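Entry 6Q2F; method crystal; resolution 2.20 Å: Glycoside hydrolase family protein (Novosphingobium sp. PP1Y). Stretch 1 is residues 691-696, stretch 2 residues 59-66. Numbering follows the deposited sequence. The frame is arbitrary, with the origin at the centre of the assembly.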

# COMPACT_ATOMS: atom_id res chain seq x y z
N GLY A 691 2.78 -18.44 -22.50
CA GLY A 691 1.55 -18.92 -21.90
C GLY A 691 0.71 -17.90 -21.15
O GLY A 691 0.62 -16.74 -21.55
N LEU A 692 0.06 -18.33 -20.07
CA LEU A 692 -0.88 -17.47 -19.36
C LEU A 692 -0.16 -16.37 -18.58
O LEU A 692 0.99 -16.52 -18.16
CB LEU A 692 -1.71 -18.28 -18.38
CG LEU A 692 -2.58 -19.39 -18.92
CD1 LEU A 692 -3.24 -20.05 -17.73
CD2 LEU A 692 -3.59 -18.84 -19.88
N SER A 693 -0.87 -15.27 -18.38
CA SER A 693 -0.38 -14.13 -17.63
C SER A 693 -1.58 -13.61 -16.84
O SER A 693 -2.72 -13.84 -17.24
CB SER A 693 0.15 -13.05 -18.57
OG SER A 693 -0.87 -12.59 -19.45
N LEU A 694 -1.34 -12.86 -15.78
CA LEU A 694 -2.43 -12.29 -15.01
C LEU A 694 -2.86 -11.03 -15.69
O LEU A 694 -2.46 -9.98 -15.34
CB LEU A 694 -1.95 -11.98 -13.60
CG LEU A 694 -2.85 -11.11 -12.73
CD1 LEU A 694 -4.17 -11.77 -12.44
CD2 LEU A 694 -2.20 -10.65 -11.46
N ALA A 695 -3.68 -11.18 -16.70
CA ALA A 695 -4.16 -10.07 -17.49
C ALA A 695 -3.00 -9.26 -18.07
O ALA A 695 -2.13 -9.81 -18.64
CB ALA A 695 -5.13 -9.22 -16.71
N ILE A 696 -2.99 -7.97 -17.88
CA ILE A 696 -1.97 -7.12 -18.43
C ILE A 696 -0.85 -6.92 -17.46
O ILE A 696 -0.07 -6.02 -17.60
CB ILE A 696 -2.53 -5.72 -18.67
CG1 ILE A 696 -3.08 -5.15 -17.38
CG2 ILE A 696 -3.63 -5.74 -19.70
CD1 ILE A 696 -3.41 -3.69 -17.49
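Stretch 2 (59-66) WHWMNGNI

Stretch 1 has no regular helix or strand where it meets stretch 2. Stretch 2 comes in as a strand, 59-62, and then reverses in a type I' beta turn from Met-62 to Asn-65. The turn is closed by Asn-65 N to Met-62 O at 3.0 Å. No hydrogen bond joins the two stretches; the contact is van der Waals packing, mostly between side chains. The nearest CA atoms, those of Leu-694 and Met-62, are 7.0 Å apart. The contacts run in opposite order: Leu-692 meets Met-62 and Asn-65, and Leu-694 meets His-60 and Met-62.

Gly-691 makes no contact. Leu-692 points toward stretch 2 and reaches the two ends of the turn. Leu-692 CD1 lies 3.6 Å from Asn-65 CB and 4.1 Å from Met-62 CB. The CA-to-CB bond of Ser-693 points away from stretch 2; the residue meets stretch 2 through its backbone, with Ser-693 O 4.0 Å from Met-62 CE. Leu-694 points toward the strand again. Leu-694 CD1 packs 3.8 Å from SE of Met-62, a selenomethionine. Leu-694 CD2 sits over one face of the His-60 ring, 3.8 Å from His-60 CE1, in a CH-pi contact. Ala-695 contributes little; Ala-695 N is 4.4 Å from Met-62 CE. Ile-696 is out of reach.

Along stretch 2, His-60 and Met-62 point toward stretch 1, while Trp-61 between them points away, as expected for alternating residues of a strand.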

# COMPACT_ATOMS: atom_id res chain seq x y z
N TRP A 59 0.80 -16.75 -6.75
CA TRP A 59 0.62 -17.92 -7.63
C TRP A 59 -0.85 -17.99 -8.05
O TRP A 59 -1.64 -18.74 -7.48
CB TRP A 59 1.09 -19.17 -6.90
CG TRP A 59 1.10 -20.44 -7.68
CD1 TRP A 59 1.72 -20.69 -8.89
CD2 TRP A 59 0.56 -21.69 -7.24
NE1 TRP A 59 1.55 -22.01 -9.24
CE2 TRP A 59 0.84 -22.64 -8.24
CE3 TRP A 59 -0.15 -22.09 -6.11
CZ2 TRP A 59 0.44 -23.97 -8.14
CZ3 TRP A 59 -0.57 -23.40 -6.02
CH2 TRP A 59 -0.26 -24.33 -7.02
N HIS A 60 -1.20 -17.19 -9.05
CA HIS A 60 -2.59 -17.06 -9.46
C HIS A 60 -3.02 -18.24 -10.32
O HIS A 60 -2.33 -18.61 -11.26
CB HIS A 60 -2.80 -15.77 -10.24
CG HIS A 60 -2.68 -14.53 -9.40
ND1 HIS A 60 -1.47 -13.93 -9.12
CD2 HIS A 60 -3.63 -13.76 -8.81
CE1 HIS A 60 -1.68 -12.86 -8.38
NE2 HIS A 60 -2.98 -12.73 -8.17
N TRP A 61 -4.16 -18.83 -9.98
CA TRP A 61 -4.83 -19.81 -10.84
C TRP A 61 -5.79 -19.04 -11.74
O TRP A 61 -6.79 -18.51 -11.27
CB TRP A 61 -5.58 -20.84 -9.99
CG TRP A 61 -4.71 -21.83 -9.30
CD1 TRP A 61 -3.36 -21.86 -9.26
CD2 TRP A 61 -5.16 -22.96 -8.54
NE1 TRP A 61 -2.92 -22.93 -8.52
CE2 TRP A 61 -4.01 -23.62 -8.07
CE3 TRP A 61 -6.42 -23.46 -8.19
CZ2 TRP A 61 -4.09 -24.79 -7.29
CZ3 TRP A 61 -6.49 -24.61 -7.45
CH2 TRP A 61 -5.33 -25.26 -7.00
N MSE A 62 -5.48 -18.98 -13.04
CA MSE A 62 -6.19 -18.10 -13.95
C MSE A 62 -7.47 -18.74 -14.53
O MSE A 62 -7.39 -19.54 -15.46
CB MSE A 62 -5.27 -17.67 -15.10
CG MSE A 62 -4.05 -16.82 -14.72
SE MSE A 62 -4.47 -15.38 -13.48
CE MSE A 62 -5.75 -14.51 -14.67
N ASN A 63 -8.63 -18.40 -13.97
CA ASN A 63 -9.92 -18.72 -14.58
C ASN A 63 -10.08 -20.22 -14.83
O ASN A 63 -10.48 -20.65 -15.91
CB ASN A 63 -10.08 -17.92 -15.89
CG ASN A 63 -11.51 -17.89 -16.41
OD1 ASN A 63 -11.74 -17.44 -17.54
ND2 ASN A 63 -12.48 -18.33 -15.60
N GLY A 64 -9.77 -21.02 -13.82
CA GLY A 64 -9.94 -22.46 -13.95
C GLY A 64 -8.86 -23.17 -14.76
O GLY A 64 -8.93 -24.40 -14.90
N ASN A 65 -7.88 -22.46 -15.31
CA ASN A 65 -6.78 -23.09 -16.06
C ASN A 65 -5.81 -23.73 -15.07
O ASN A 65 -4.79 -23.14 -14.69
CB ASN A 65 -6.09 -22.06 -16.93
CG ASN A 65 -6.88 -21.75 -18.19
OD1 ASN A 65 -7.09 -22.62 -19.01
ND2 ASN A 65 -7.30 -20.50 -18.35
N ILE A 66 -6.11 -24.97 -14.68
CA ILE A 66 -5.45 -25.62 -13.55
C ILE A 66 -5.32 -27.10 -13.85
O ILE A 66 -6.29 -27.74 -14.25
CB ILE A 66 -6.27 -25.47 -12.25
CG1 ILE A 66 -6.61 -24.01 -11.95
CG2 ILE A 66 -5.56 -26.14 -11.09
CD1 ILE A 66 -7.96 -23.86 -11.20